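Local coordinates for purine nucleoside phosphorylase (Bacillus licheniformis, PDB 6DZD), which probably catalyses the phosphorolysis of adenosine, inosine and S-methyl-5'-thioadenosine, and probably also deaminates adenosine, as a zinc-binding member of the YfiH/LACC1 family, at residues G40-T51 with D57-R66; H92-A100 with T118-A126. All coordinates share one frame; numbering follows the deposited sequence.

Contact 1 (G40-T51 with D57-R66)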
loop_
_atom_site.group_PDB
_atom_site.type_symbol
_atom_site.label_atom_id
_atom_site.label_comp_id
_atom_site.label_asym_id
_atom_site.label_seq_id
_atom_site.Cartn_x
_atom_site.Cartn_y
_atom_site.Cartn_z
ATOM N N GLY A 40 15.258 12.736 0.584
ATOM C CA GLY A 40 15.392 12.401 1.980
ATOM C C GLY A 40 16.816 12.516 2.489
ATOM O O GLY A 40 17.720 12.982 1.803
ATOM N N GLU A 41 17.006 12.037 3.716
ATOM C CA GLU A 41 18.265 12.151 4.430
ATOM C C GLU A 41 19.017 10.840 4.544
ATOM O O GLU A 41 20.153 10.845 5.024
ATOM C CB GLU A 41 18.012 12.657 5.856
ATOM C CG GLU A 41 17.717 14.125 6.018
ATOM C CD GLU A 41 17.344 14.446 7.448
ATOM O OE1 GLU A 41 17.874 13.762 8.341
ATOM O OE2 GLU A 41 16.562 15.389 7.683
ATOM N N SER A 42 18.407 9.721 4.177
ATOM C CA SER A 42 19.023 8.439 4.475
ATOM C C SER A 42 20.202 8.181 3.543
ATOM O O SER A 42 20.207 8.577 2.372
ATOM C CB SER A 42 18.007 7.304 4.363
ATOM O OG SER A 42 17.103 7.334 5.447
ATOM N N GLU A 43 21.212 7.535 4.087
ATOM C CA GLU A 43 22.386 7.109 3.356
ATOM C C GLU A 43 22.122 5.770 2.685
ATOM O O GLU A 43 21.195 5.050 3.067
ATOM C CB GLU A 43 23.584 7.007 4.309
ATOM C CG GLU A 43 23.944 8.322 5.020
ATOM C CD GLU A 43 25.146 8.178 5.952
ATOM O OE1 GLU A 43 25.994 7.301 5.672
ATOM O OE2 GLU A 43 25.291 8.959 6.934
ATOM N N PRO A 44 22.909 5.403 1.675
ATOM C CA PRO A 44 22.820 4.046 1.124
ATOM C C PRO A 44 22.962 3.002 2.214
ATOM O O PRO A 44 23.702 3.201 3.190
ATOM C CB PRO A 44 24.004 3.998 0.143
ATOM C CG PRO A 44 24.057 5.392 -0.406
ATOM C CD PRO A 44 23.607 6.312 0.738
ATOM N N PRO A 45 22.272 1.866 2.083
ATOM C CA PRO A 45 21.412 1.487 0.955
ATOM C C PRO A 45 19.969 1.997 1.026
ATOM O O PRO A 45 19.094 1.375 0.420
ATOM C CB PRO A 45 21.427 -0.040 1.032
ATOM C CG PRO A 45 21.543 -0.317 2.503
ATOM C CD PRO A 45 22.318 0.817 3.119
ATOM N N PHE A 46 19.713 3.096 1.735
ATOM C CA PHE A 46 18.356 3.609 1.894
ATOM C C PHE A 46 18.186 4.973 1.230
ATOM O O PHE A 46 17.350 5.774 1.643
ATOM C CB PHE A 46 17.982 3.672 3.375
ATOM C CG PHE A 46 18.414 2.450 4.161
ATOM C CD1 PHE A 46 17.690 1.267 4.090
ATOM C CD2 PHE A 46 19.534 2.484 4.974
ATOM C CE1 PHE A 46 18.080 0.154 4.810
ATOM C CE2 PHE A 46 19.915 1.374 5.698
ATOM C CZ PHE A 46 19.194 0.212 5.616
ATOM N N HIS A 47 18.945 5.241 0.172
ATOM C CA HIS A 47 18.935 6.563 -0.432
ATOM C C HIS A 47 17.652 6.809 -1.231
ATOM O O HIS A 47 17.351 6.074 -2.183
ATOM C CB HIS A 47 20.160 6.713 -1.319
ATOM C CG HIS A 47 20.359 8.101 -1.833
ATOM N ND1 HIS A 47 20.960 9.092 -1.087
ATOM C CD2 HIS A 47 20.021 8.668 -3.016
ATOM C CE1 HIS A 47 20.994 10.209 -1.792
ATOM N NE2 HIS A 47 20.434 9.976 -2.970
ATOM N N SER A 48 16.914 7.865 -0.871
ATOM C CA SER A 48 17.250 8.702 0.282
ATOM C C SER A 48 16.051 8.923 1.210
ATOM O O SER A 48 16.241 9.214 2.394
ATOM C CB SER A 48 17.792 10.060 -0.163
ATOM O OG SER A 48 16.839 10.764 -0.943
ATOM N N LEU A 49 14.827 8.792 0.689
ATOM C CA LEU A 49 13.620 9.038 1.486
ATOM C C LEU A 49 13.066 7.735 2.055
ATOM O O LEU A 49 11.916 7.348 1.825
ATOM C CB LEU A 49 12.561 9.762 0.660
ATOM C CG LEU A 49 11.469 10.376 1.546
ATOM C CD1 LEU A 49 11.993 11.611 2.290
ATOM C CD2 LEU A 49 10.182 10.685 0.771
ATOM N N ASN A 50 13.888 7.067 2.854
ATOM C CA ASN A 50 13.415 5.855 3.500
ATOM C C ASN A 50 12.421 6.192 4.598
ATOM O O ASN A 50 12.657 7.094 5.406
ATOM C CB ASN A 50 14.561 5.059 4.089
ATOM C CG ASN A 50 14.065 3.864 4.837
ATOM O OD1 ASN A 50 13.090 3.232 4.431
ATOM N ND2 ASN A 50 14.698 3.564 5.958
ATOM N N THR A 51 11.299 5.472 4.622
ATOM C CA THR A 51 10.274 5.710 5.629
ATOM C C THR A 51 10.049 4.533 6.567
ATOM O O THR A 51 9.159 4.602 7.421
ATOM C CB THR A 51 8.951 6.060 4.947
ATOM O OG1 THR A 51 8.561 4.943 4.149
ATOM C CG2 THR A 51 9.111 7.285 4.049
ATOM N N ASP A 57 17.808 1.055 9.089
ATOM C CA ASP A 57 18.324 2.367 8.732
ATOM C C ASP A 57 18.563 3.193 9.998
ATOM O O ASP A 57 18.147 2.828 11.101
ATOM C CB ASP A 57 17.356 3.080 7.788
ATOM C CG ASP A 57 17.952 4.348 7.148
ATOM O OD1 ASP A 57 19.129 4.689 7.424
ATOM O OD2 ASP A 57 17.240 5.002 6.349
ATOM N N HIS A 58 19.247 4.322 9.830
ATOM C CA HIS A 58 19.463 5.241 10.939
ATOM C C HIS A 58 18.138 5.853 11.363
ATOM O O HIS A 58 17.510 6.587 10.590
ATOM C CB HIS A 58 20.451 6.336 10.553
ATOM C CG HIS A 58 20.882 7.180 11.711
ATOM N ND1 HIS A 58 21.604 6.675 12.772
ATOM C CD2 HIS A 58 20.671 8.490 11.989
ATOM C CE1 HIS A 58 21.840 7.643 13.644
ATOM N NE2 HIS A 58 21.283 8.753 13.193
ATOM N N GLU A 59 17.739 5.580 12.607
ATOM C CA GLU A 59 16.372 5.862 13.032
ATOM C C GLU A 59 16.029 7.341 12.881
ATOM O O GLU A 59 14.956 7.693 12.380
ATOM C CB GLU A 59 16.181 5.400 14.472
ATOM C CG GLU A 59 14.800 5.683 14.992
ATOM C CD GLU A 59 14.638 5.270 16.438
ATOM O OE1 GLU A 59 15.312 4.294 16.847
ATOM O OE2 GLU A 59 13.846 5.930 17.166
ATOM N N GLN A 60 16.943 8.221 13.294
ATOM C CA GLN A 60 16.703 9.656 13.201
ATOM C C GLN A 60 16.481 10.101 11.762
ATOM O O GLN A 60 15.745 11.061 11.521
ATOM C CB GLN A 60 17.864 10.434 13.825
ATOM C CG GLN A 60 17.506 11.868 14.100
ATOM C CD GLN A 60 16.040 12.002 14.524
ATOM O OE1 GLN A 60 15.648 11.551 15.613
ATOM N NE2 GLN A 60 15.216 12.607 13.657
ATOM N N HIS A 61 17.140 9.451 10.798
ATOM C CA HIS A 61 16.928 9.814 9.399
ATOM C C HIS A 61 15.517 9.450 8.937
ATOM O O HIS A 61 14.895 10.208 8.184
ATOM C CB HIS A 61 18.001 9.174 8.513
ATOM C CG HIS A 61 19.364 9.792 8.672
ATOM N ND1 HIS A 61 20.507 9.225 8.153
ATOM C CD2 HIS A 61 19.763 10.923 9.307
ATOM C CE1 HIS A 61 21.552 9.976 8.463
ATOM N NE2 HIS A 61 21.127 11.016 9.157
ATOM N N VAL A 62 14.994 8.298 9.375
ATOM C CA VAL A 62 13.647 7.874 8.980
ATOM C C VAL A 62 12.591 8.814 9.554
ATOM O O VAL A 62 11.646 9.218 8.863
ATOM C CB VAL A 62 13.388 6.419 9.418
ATOM C CG1 VAL A 62 12.015 5.971 8.983
ATOM C CG2 VAL A 62 14.458 5.473 8.875
ATOM N N ILE A 63 12.729 9.169 10.835
ATOM C CA ILE A 63 11.793 10.102 11.449
ATOM C C ILE A 63 11.841 11.451 10.741
ATOM O O ILE A 63 10.803 12.103 10.538
ATOM C CB ILE A 63 12.083 10.216 12.954
ATOM C CG1 ILE A 63 11.557 8.957 13.655
ATOM C CG2 ILE A 63 11.464 11.474 13.518
ATOM C CD1 ILE A 63 12.245 8.630 14.948
ATOM N N ASN A 64 13.039 11.878 10.327
ATOM C CA ASN A 64 13.147 13.122 9.574
ATOM C C ASN A 64 12.536 12.981 8.181
ATOM O O ASN A 64 11.903 13.921 7.683
ATOM C CB ASN A 64 14.600 13.583 9.524
ATOM C CG ASN A 64 15.028 14.244 10.823
ATOM O OD1 ASN A 64 14.203 14.513 11.696
ATOM N ND2 ASN A 64 16.326 14.490 10.968
ATOM N N ASN A 65 12.683 11.818 7.537
ATOM C CA ASN A 65 12.003 11.645 6.258
ATOM C C ASN A 65 10.481 11.682 6.443
ATOM O O ASN A 65 9.761 12.285 5.636
ATOM C CB ASN A 65 12.412 10.322 5.603
ATOM C CG ASN A 65 13.878 10.244 5.291
ATOM O OD1 ASN A 65 14.549 11.257 5.116
ATOM N ND2 ASN A 65 14.390 9.022 5.198
ATOM N N ARG A 66 9.982 11.069 7.527
ATOM C CA ARG A 66 8.558 11.150 7.845
ATOM C C ARG A 66 8.160 12.570 8.232
ATOM O O ARG A 66 7.104 13.064 7.817
ATOM C CB ARG A 66 8.203 10.166 8.967
ATOM C CG ARG A 66 8.359 8.679 8.622
ATOM C CD ARG A 66 7.963 7.806 9.801
ATOM N NE ARG A 66 8.184 6.377 9.583
ATOM C CZ ARG A 66 7.797 5.417 10.427
ATOM N NH1 ARG A 66 8.039 4.133 10.158
ATOM N NH2 ARG A 66 7.168 5.734 11.551
HETATM O O HOH W 1 20.959 6.334 6.810
#

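Contact 2 (H92-A100 with T118-A126)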
loop_
_atom_site.group_PDB
_atom_site.type_symbol
_atom_site.label_atom_id
_atom_site.label_comp_id
_atom_site.label_asym_id
_atom_site.label_seq_id
_atom_site.Cartn_x
_atom_site.Cartn_y
_atom_site.Cartn_z
ATOM N N HIS A 92 -7.199 -3.017 10.933
ATOM C CA HIS A 92 -7.479 -2.346 12.187
ATOM C C HIS A 92 -8.235 -1.067 11.884
ATOM O O HIS A 92 -7.848 -0.313 10.987
ATOM C CB HIS A 92 -6.175 -2.053 12.926
ATOM C CG HIS A 92 -6.349 -1.312 14.210
ATOM N ND1 HIS A 92 -6.419 -1.947 15.432
ATOM C CD2 HIS A 92 -6.441 0.014 14.467
ATOM C CE1 HIS A 92 -6.551 -1.042 16.387
ATOM N NE2 HIS A 92 -6.567 0.154 15.828
ATOM N N LYS A 93 -9.327 -0.842 12.610
ATOM C CA LYS A 93 -10.098 0.389 12.491
ATOM C C LYS A 93 -9.453 1.421 13.409
ATOM O O LYS A 93 -9.597 1.348 14.636
ATOM C CB LYS A 93 -11.562 0.148 12.842
ATOM C CG LYS A 93 -12.354 1.400 12.933
ATOM C CD LYS A 93 -13.856 1.136 12.960
ATOM C CE LYS A 93 -14.609 2.460 12.831
ATOM N NZ LYS A 93 -16.080 2.338 12.947
ATOM N N VAL A 94 -8.757 2.392 12.815
ATOM C CA VAL A 94 -7.978 3.359 13.580
ATOM C C VAL A 94 -8.900 4.409 14.184
ATOM O O VAL A 94 -9.712 5.016 13.477
ATOM C CB VAL A 94 -6.901 4.002 12.691
ATOM C CG1 VAL A 94 -6.017 4.903 13.514
ATOM C CG2 VAL A 94 -6.068 2.927 12.019
ATOM N N THR A 95 -8.768 4.639 15.492
ATOM C CA THR A 95 -9.543 5.662 16.200
ATOM C C THR A 95 -8.603 6.692 16.821
ATOM O O THR A 95 -7.374 6.577 16.731
ATOM C CB THR A 95 -10.452 5.049 17.271
ATOM O OG1 THR A 95 -9.649 4.541 18.343
ATOM C CG2 THR A 95 -11.300 3.915 16.683
ATOM N N ASP A 96 -9.203 7.696 17.483
ATOM C CA ASP A 96 -8.416 8.790 18.062
ATOM C C ASP A 96 -7.351 8.275 19.013
ATOM O O ASP A 96 -6.229 8.781 19.027
ATOM C CB ASP A 96 -9.302 9.755 18.851
ATOM C CG ASP A 96 -10.034 10.754 17.984
ATOM O OD1 ASP A 96 -9.739 10.873 16.767
ATOM O OD2 ASP A 96 -10.924 11.437 18.547
ATOM N N GLY A 97 -7.690 7.275 19.819
ATOM C CA GLY A 97 -6.723 6.730 20.751
ATOM C C GLY A 97 -5.490 6.153 20.093
ATOM O O GLY A 97 -4.427 6.120 20.709
ATOM N N ASP A 98 -5.600 5.708 18.838
ATOM C CA ASP A 98 -4.465 5.142 18.119
ATOM C C ASP A 98 -3.494 6.188 17.632
ATOM O O ASP A 98 -2.483 5.820 17.026
ATOM C CB ASP A 98 -4.909 4.354 16.886
ATOM C CG ASP A 98 -5.650 3.097 17.229
ATOM O OD1 ASP A 98 -5.213 2.367 18.144
ATOM O OD2 ASP A 98 -6.678 2.857 16.569
ATOM N N ARG A 99 -3.807 7.466 17.816
ATOM C CA ARG A 99 -2.986 8.531 17.261
ATOM C C ARG A 99 -1.534 8.348 17.663
ATOM O O ARG A 99 -1.230 7.839 18.748
ATOM C CB ARG A 99 -3.481 9.883 17.746
ATOM C CG ARG A 99 -4.070 10.744 16.678
ATOM C CD ARG A 99 -4.639 12.011 17.303
ATOM N NE ARG A 99 -5.070 12.882 16.234
ATOM C CZ ARG A 99 -6.257 12.790 15.661
ATOM N NH1 ARG A 99 -7.117 11.878 16.084
ATOM N NH2 ARG A 99 -6.573 13.601 14.666
ATOM N N ALA A 100 -0.643 8.710 16.744
ATOM C CA ALA A 100 0.808 8.717 16.921
ATOM C C ALA A 100 1.402 7.323 17.139
ATOM O O ALA A 100 2.614 7.207 17.359
ATOM C CB ALA A 100 1.229 9.646 18.072
ATOM N N THR A 118 -10.301 4.300 8.566
ATOM C CA THR A 118 -10.841 5.173 9.599
ATOM C C THR A 118 -11.949 6.031 9.006
ATOM O O THR A 118 -12.065 6.162 7.786
ATOM C CB THR A 118 -9.744 6.061 10.209
ATOM O OG1 THR A 118 -10.207 6.641 11.436
ATOM C CG2 THR A 118 -9.355 7.189 9.244
ATOM N N ASP A 119 -12.793 6.580 9.889
ATOM C CA ASP A 119 -13.769 7.600 9.504
ATOM C C ASP A 119 -13.533 8.932 10.215
ATOM O O ASP A 119 -14.352 9.846 10.076
ATOM C CB ASP A 119 -15.220 7.134 9.718
ATOM C CG ASP A 119 -15.528 6.714 11.154
ATOM O OD1 ASP A 119 -14.759 7.044 12.082
ATOM O OD2 ASP A 119 -16.572 6.044 11.351
ATOM N N ARG A 120 -12.430 9.065 10.998
ATOM C CA ARG A 120 -12.132 10.237 11.805
ATOM C C ARG A 120 -11.328 11.259 11.000
ATOM O O ARG A 120 -10.507 10.891 10.150
ATOM C CB ARG A 120 -11.343 9.831 13.053
ATOM C CG ARG A 120 -11.781 8.527 13.632
ATOM C CD ARG A 120 -13.092 8.676 14.411
ATOM N NE ARG A 120 -13.055 7.946 15.683
ATOM C CZ ARG A 120 -12.732 8.508 16.848
ATOM N NH1 ARG A 120 -12.450 9.807 16.882
ATOM N NH2 ARG A 120 -12.703 7.783 17.965
ATOM N N PRO A 121 -11.514 12.545 11.271
ATOM C CA PRO A 121 -10.784 13.576 10.522
ATOM C C PRO A 121 -9.364 13.786 11.021
ATOM O O PRO A 121 -9.046 13.552 12.188
ATOM C CB PRO A 121 -11.623 14.836 10.768
ATOM C CG PRO A 121 -12.140 14.639 12.172
ATOM C CD PRO A 121 -12.422 13.139 12.276
ATOM N N ASN A 122 -8.511 14.256 10.103
ATOM C CA ASN A 122 -7.124 14.642 10.401
ATOM C C ASN A 122 -6.359 13.482 11.035
ATOM O O ASN A 122 -5.532 13.659 11.937
ATOM C CB ASN A 122 -7.087 15.896 11.275
ATOM C CG ASN A 122 -7.934 17.021 10.694
ATOM O OD1 ASN A 122 -7.630 17.538 9.620
ATOM N ND2 ASN A 122 -9.012 17.389 11.384
ATOM N N LEU A 123 -6.614 12.280 10.534
ATOM C CA LEU A 123 -5.959 11.088 11.046
ATOM C C LEU A 123 -5.375 10.316 9.877
ATOM O O LEU A 123 -6.115 9.642 9.151
ATOM C CB LEU A 123 -6.937 10.224 11.824
ATOM C CG LEU A 123 -6.162 9.315 12.762
ATOM C CD1 LEU A 123 -6.894 9.146 14.081
ATOM C CD2 LEU A 123 -5.933 8.004 12.083
ATOM N N PHE A 124 -4.056 10.379 9.717
ATOM C CA PHE A 124 -3.405 9.871 8.523
ATOM C C PHE A 124 -2.860 8.460 8.747
ATOM O O PHE A 124 -2.076 8.227 9.670
ATOM C CB PHE A 124 -2.305 10.838 8.091
ATOM C CG PHE A 124 -2.815 12.001 7.260
ATOM C CD1 PHE A 124 -3.541 13.033 7.843
ATOM C CD2 PHE A 124 -2.591 12.042 5.884
ATOM C CE1 PHE A 124 -4.014 14.106 7.073
ATOM C CE2 PHE A 124 -3.072 13.111 5.100
ATOM C CZ PHE A 124 -3.781 14.144 5.700
ATOM N N LEU A 125 -3.268 7.532 7.876
ATOM C CA LEU A 125 -2.892 6.123 7.944
ATOM C C LEU A 125 -1.700 5.883 7.025
ATOM O O LEU A 125 -1.611 6.480 5.948
ATOM C CB LEU A 125 -4.078 5.245 7.530
ATOM C CG LEU A 125 -5.458 5.768 7.974
ATOM C CD1 LEU A 125 -6.602 4.902 7.466
ATOM C CD2 LEU A 125 -5.510 5.849 9.464
ATOM N N ALA A 126 -0.776 5.013 7.443
ATOM C CA ALA A 126 0.480 4.862 6.700
ATOM C C ALA A 126 0.982 3.417 6.642
ATOM O O ALA A 126 1.162 2.779 7.687
ATOM C CB ALA A 126 1.559 5.769 7.313
#

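Contact 1 (G40-T51 with D57-R66)
N65, on the first turns of helix 59-72, holds the 40-51 loop of this YfiH/LACC1-family fold by both ends of its amide, a helix-to-loop contact lying away from the zinc and potassium sites. Three hydrogen bonds define that grip. N65 OD1 accepts from E41 N at 2.9 Å; N65 ND2 donates to N50 O at 2.6 Å, in the carbonyl plane on a lone pair, and also to S42 OG. These bonds fix the rotation of the amide and satisfy polar backbone atoms of a loop without regular structure.

A second group centres on the D57 carboxylate, just before the helix N-cap residue H58. D57 CG lies anti to the backbone N (chi1 -169°), which brings OD2 between two donors: S42 OG on the syn side, and N50 ND2 on the anti lone pair at 2.9 Å, with amide and carboxylate 21° from coplanar. N50 OD1 is itself held by R269 N and G52 N, so the amide that meets D57 is positioned from behind. A water joins D57 OD1, E43 N and H61 ND1.

Van der Waals contacts add to these. D57 CB sits over one face of the F46 ring, 3.7 Å from its centroid, a CH-pi contact, with P45 CG over the opposite face. L49 CD1 packs on N65 CB, while V62 CG1 touches the backbone carbonyl carbon of T51.

At the charged side chains, the E41 carboxylate accepts from the N64 amide: N64 ND2 donates to the syn lone pair of E41 OE1. Farther along the helix, R66, whose NH2 is bonded to G102 O and A103 O, grips T51 O side-on with NE and NH1, both at 3.0 Å.

Contact 2 (H92-A100 with T118-A126)
The first torsions of T118 and V94 bring the T118 hydroxyl and the V94 methyls to the opposite segment, just past strand 91-93. T118 OG1 stands anti to the backbone N (chi1 -165°), which carries the hydroxyl to V94 O, where it donates a hydrogen bond with a T118 OG1 to V94 O distance of 2.7 Å, tilted 26° from the carbonyl plane. V94 CG1, likewise anti to its N, meets L123 CD2 at 3.4 Å, and its other branch, CG2, slides past L125 CD2 at 3.9 Å. The apolar contact is thus made by methyl groups, with V94 touching two leucines that lie two residues apart on the second segment.

Charged groups lie at the rim of this apolar patch. D96, at the start of the 3-10 turn 96-98, forms a salt bridge with R99: D96 OD1 and R99 NH1 are 2.9 Å apart, though the hydrogen bond within it is weak. A further link from D96 to R120 is doubtful, because R120 NH1 is crowded in the model. The R120 chain is bent at chi2 and chi3, with D96 N roughly over one face of its guanidinium. R99, extended from CG to NE, crosses L123 obliquely, with L123 CG over one guanidinium face near its rim and L123 CD1 3.4 Å from R99 NH1; R99 NE forms a salt bridge with D79.

The turn is tied back to the residues before it: D98 OD2 accepts from H92 NE2 (2.8 Å) and from T95 N, the two donors arriving from opposite faces of the carboxylate plane.

In the fold, the contact joins the edge of one mixed sheet to the other. Strand 91-93 pairs with 115-118, whose L116 touches V94 and L125, while V81 of strand 80-82 packs against V94 and L123.

Along the chain, strand 30-35 leads into the 40-51 loop, and contact 1 closes when the chain turns through five residues into helix 59-72. Contact 2 opens only later, after strand 80-82, and closes a larger loop of 17 intervening residues that includes most of strand 115-118. The two are therefore in series, neither nested nor crossed. Their centres lie 24 Å apart and their nearest atoms about 7 Å apart, without touching. Contact 1 fastens the helix to the loop after strand 30-35, whereas contact 2 ties the chain after strand 91-93 to the end of strand 115-118 in the same sheet and to the start of strand 124-129 in the other.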